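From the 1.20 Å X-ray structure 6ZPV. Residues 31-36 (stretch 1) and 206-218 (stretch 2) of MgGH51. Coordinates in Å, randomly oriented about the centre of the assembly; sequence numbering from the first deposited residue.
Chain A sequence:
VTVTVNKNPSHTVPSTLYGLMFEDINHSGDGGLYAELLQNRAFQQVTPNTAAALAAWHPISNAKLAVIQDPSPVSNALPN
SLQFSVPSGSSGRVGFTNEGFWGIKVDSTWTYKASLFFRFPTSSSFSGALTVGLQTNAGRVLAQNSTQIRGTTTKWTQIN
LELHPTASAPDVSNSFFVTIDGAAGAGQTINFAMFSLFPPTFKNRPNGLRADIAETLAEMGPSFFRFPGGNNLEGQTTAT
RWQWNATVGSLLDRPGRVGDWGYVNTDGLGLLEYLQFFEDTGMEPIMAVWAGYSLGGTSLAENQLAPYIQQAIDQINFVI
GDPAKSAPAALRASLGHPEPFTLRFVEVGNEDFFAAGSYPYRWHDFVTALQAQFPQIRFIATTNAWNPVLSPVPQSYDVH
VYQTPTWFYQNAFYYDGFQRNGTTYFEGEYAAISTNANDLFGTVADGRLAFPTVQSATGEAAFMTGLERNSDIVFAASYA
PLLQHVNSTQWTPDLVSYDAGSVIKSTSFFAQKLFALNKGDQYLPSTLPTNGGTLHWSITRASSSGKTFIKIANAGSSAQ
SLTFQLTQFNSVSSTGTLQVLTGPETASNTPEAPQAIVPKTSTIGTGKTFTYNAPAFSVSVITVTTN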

# COMPACT_ATOMS: atom_id res chain seq x y z
N GLY A 31 7.73 -7.11 -3.04
CA GLY A 31 8.78 -6.19 -3.35
C GLY A 31 8.76 -4.86 -2.61
O GLY A 31 9.68 -4.05 -2.78
N GLY A 32 7.72 -4.67 -1.79
CA GLY A 32 7.48 -3.37 -1.14
C GLY A 32 7.17 -3.52 0.32
O GLY A 32 8.04 -3.84 1.15
N LEU A 33 5.91 -3.27 0.66
CA LEU A 33 5.48 -3.35 2.10
C LEU A 33 5.69 -4.76 2.67
O LEU A 33 5.99 -4.89 3.85
N TYR A 34 5.45 -5.79 1.87
CA TYR A 34 5.67 -7.17 2.34
C TYR A 34 7.16 -7.45 2.41
O TYR A 34 7.86 -7.22 1.43
N ALA A 35 7.66 -7.96 3.54
CA ALA A 35 9.14 -7.94 3.77
C ALA A 35 9.93 -9.01 3.02
O ALA A 35 11.16 -8.94 3.04
N GLU A 36 9.27 -9.98 2.39
CA GLU A 36 9.99 -11.03 1.66
C GLU A 36 11.00 -10.44 0.71
O GLU A 36 10.68 -9.50 -0.09
N PRO A 206 5.63 -12.38 12.41
CA PRO A 206 5.90 -13.40 11.48
C PRO A 206 5.15 -13.07 10.17
O PRO A 206 4.03 -12.60 10.11
N ASN A 207 5.82 -13.34 9.13
CA ASN A 207 5.33 -13.11 7.78
C ASN A 207 4.96 -11.64 7.55
O ASN A 207 4.03 -11.35 6.78
N GLY A 208 5.69 -10.73 8.21
CA GLY A 208 5.27 -9.33 8.29
C GLY A 208 5.97 -8.42 7.27
O GLY A 208 6.33 -8.83 6.14
N LEU A 209 6.06 -7.17 7.66
CA LEU A 209 6.21 -6.03 6.73
C LEU A 209 7.59 -5.37 6.86
O LEU A 209 8.25 -5.42 7.93
N ARG A 210 8.02 -4.76 5.78
CA ARG A 210 9.31 -4.07 5.69
C ARG A 210 9.31 -2.84 6.59
O ARG A 210 8.44 -1.99 6.48
N ALA A 211 10.29 -2.75 7.46
CA ALA A 211 10.28 -1.76 8.57
C ALA A 211 10.28 -0.31 8.08
O ALA A 211 9.46 0.48 8.57
N ASP A 212 11.20 0.09 7.22
CA ASP A 212 11.25 1.51 6.84
C ASP A 212 9.94 1.96 6.16
O ASP A 212 9.48 3.06 6.48
N ILE A 213 9.38 1.14 5.30
CA ILE A 213 8.14 1.50 4.62
C ILE A 213 7.01 1.53 5.65
O ILE A 213 6.24 2.51 5.68
N ALA A 214 6.87 0.49 6.48
CA ALA A 214 5.78 0.45 7.45
C ALA A 214 5.86 1.68 8.36
O ALA A 214 4.84 2.29 8.67
N GLU A 215 7.05 2.00 8.84
CA GLU A 215 7.22 3.16 9.73
C GLU A 215 6.87 4.46 9.04
O GLU A 215 6.32 5.40 9.65
N THR A 216 7.20 4.58 7.74
CA THR A 216 6.86 5.77 6.94
C THR A 216 5.35 5.91 6.83
O THR A 216 4.83 7.05 6.94
N LEU A 217 4.63 4.83 6.58
CA LEU A 217 3.18 4.92 6.52
C LEU A 217 2.65 5.34 7.87
O LEU A 217 1.76 6.21 7.93
N ALA A 218 3.14 4.77 8.95
CA ALA A 218 2.66 5.18 10.27
C ALA A 218 3.00 6.64 10.57
O ALA A 218 2.17 7.35 11.19

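Packing of residues 31-36 against 206-218 in MgGH51, two segments far apart in sequence that meet in the fold and bury 504 Å² between them. A single beta bridge pairs Tyr-34 with Leu-209: Arg-210 N donates to Leu-33 O (2.8 Å) and Ala-35 N to Gly-208 O (3.0 Å), with the Tyr-34 and Leu-209 CA atoms 4.6 Å apart. Leu-33 is the main bump. Its CA-to-CB bond points away, but the t,p rotamer (chi1 -180°, chi2 65°) brings its end back to the second stretch, where Leu-33 CD1 enters a hollow lined by Ile-213 CG2 (3.9 Å), Ala-214 CB (4.3 Å) and Leu-217 CD1 (4.1 Å). The small Ala-214 leaves room between its larger helical neighbours, both m,t and both pointing toward the first stretch. Leu-209, also m,t, adds to this apolar patch, its CD1 lying 3.9 Å from Leu-33 CG. The other branch of Ile-213 carries CD1 to 3.5 Å from Gly-32 O; Gly-32 presents bare backbone here. Ala-35 points its short CB at the opposing backbone, 3.6 Å from Leu-209 C and 3.6 Å from Arg-210 N. Tyr-34 (chi1 t) also starts away, yet its ring extends back so that Tyr-34 OH donates to Asn-207 OD1 (2.6 Å), which sits at the ring edge, near its plane; Asn-207 is t as well. Arg-210 directs CB toward the first stretch, 3.5 Å from Gly-32 O, then runs out extended, t at chi1 to chi3. Its guanidinium is held by a salt bridge to Asp-212 (chi1 p), Arg-210 NE to Asp-212 OD1 2.7 Å and Arg-210 NH2 to Asp-212 OD2 3.2 Å. Water 1 sits between the Arg-210 guanidinium and the glycine carbonyls: its O accepts from Arg-210 NH1 (3.1 Å) and donates to Gly-32 O (2.8 Å) and, weakly, to Gly-31 O (2.8 Å), tying the arginine to the glycine turn.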

# COMPACT_ATOMS: atom_id res chain seq x y z
CB LEU A 33 4.04 -2.86 2.20
CG LEU A 33 3.44 -2.86 3.60
CD1 LEU A 33 4.15 -1.86 4.50
CD2 LEU A 33 1.97 -2.48 3.49
CB TYR A 34 4.92 -8.13 1.41
CG TYR A 34 4.97 -9.59 1.78
CD1 TYR A 34 4.72 -10.03 3.07
CD2 TYR A 34 5.22 -10.54 0.80
CE1 TYR A 34 4.73 -11.38 3.37
CE2 TYR A 34 5.22 -11.89 1.12
CZ TYR A 34 5.00 -12.33 2.40
OH TYR A 34 5.01 -13.69 2.66
CB ALA A 35 9.41 -8.05 5.25
CB GLU A 36 8.97 -11.87 0.88
CG GLU A 36 9.58 -12.83 -0.11
CD GLU A 36 10.39 -13.97 0.55
OE1 GLU A 36 9.74 -14.73 1.33
OE2 GLU A 36 11.60 -14.06 0.32
CB PRO A 206 5.41 -14.68 12.12
CG PRO A 206 5.26 -14.41 13.49
CD PRO A 206 4.98 -12.93 13.58
CB ASN A 207 4.18 -14.06 7.40
CG ASN A 207 3.99 -14.10 5.91
OD1 ASN A 207 5.01 -14.24 5.17
ND2 ASN A 207 2.74 -13.98 5.43
CB LEU A 209 5.08 -5.06 6.94
CG LEU A 209 3.68 -5.68 6.94
CD1 LEU A 209 2.64 -4.59 7.05
CD2 LEU A 209 3.42 -6.53 5.71
CB ARG A 210 9.62 -3.75 4.24
CG ARG A 210 10.89 -2.97 4.06
CD ARG A 210 11.28 -2.78 2.60
NE ARG A 210 12.15 -1.61 2.46
CZ ARG A 210 12.71 -1.20 1.32
NH1 ARG A 210 12.58 -1.90 0.23
NH2 ARG A 210 13.42 -0.09 1.30
CB ALA A 211 11.47 -2.04 9.48
CB ASP A 212 12.52 1.84 6.07
CG ASP A 212 12.75 1.10 4.76
OD1 ASP A 212 11.91 0.23 4.42
OD2 ASP A 212 13.81 1.39 4.07
CB ILE A 213 7.86 0.54 3.45
CG1 ILE A 213 8.93 0.61 2.38
CG2 ILE A 213 6.47 0.81 2.92
CD1 ILE A 213 8.74 -0.37 1.23
CB ALA A 214 5.85 -0.83 8.26
CB GLU A 215 8.64 3.22 10.21
CG GLU A 215 9.05 2.10 11.17
CD GLU A 215 10.54 1.92 11.41
OE1 GLU A 215 11.32 2.71 10.80
OE2 GLU A 215 10.93 0.94 12.09
CB THR A 216 7.54 5.73 5.58
OG1 THR A 216 8.96 5.64 5.70
CG2 THR A 216 7.21 6.93 4.72
CB LEU A 217 2.61 3.55 6.11
CG LEU A 217 3.01 3.09 4.70
CD1 LEU A 217 2.25 1.81 4.35
CD2 LEU A 217 2.92 4.14 3.66
CB ALA A 218 3.19 4.25 11.32
O HOH W 1 10.49 -4.20 -0.08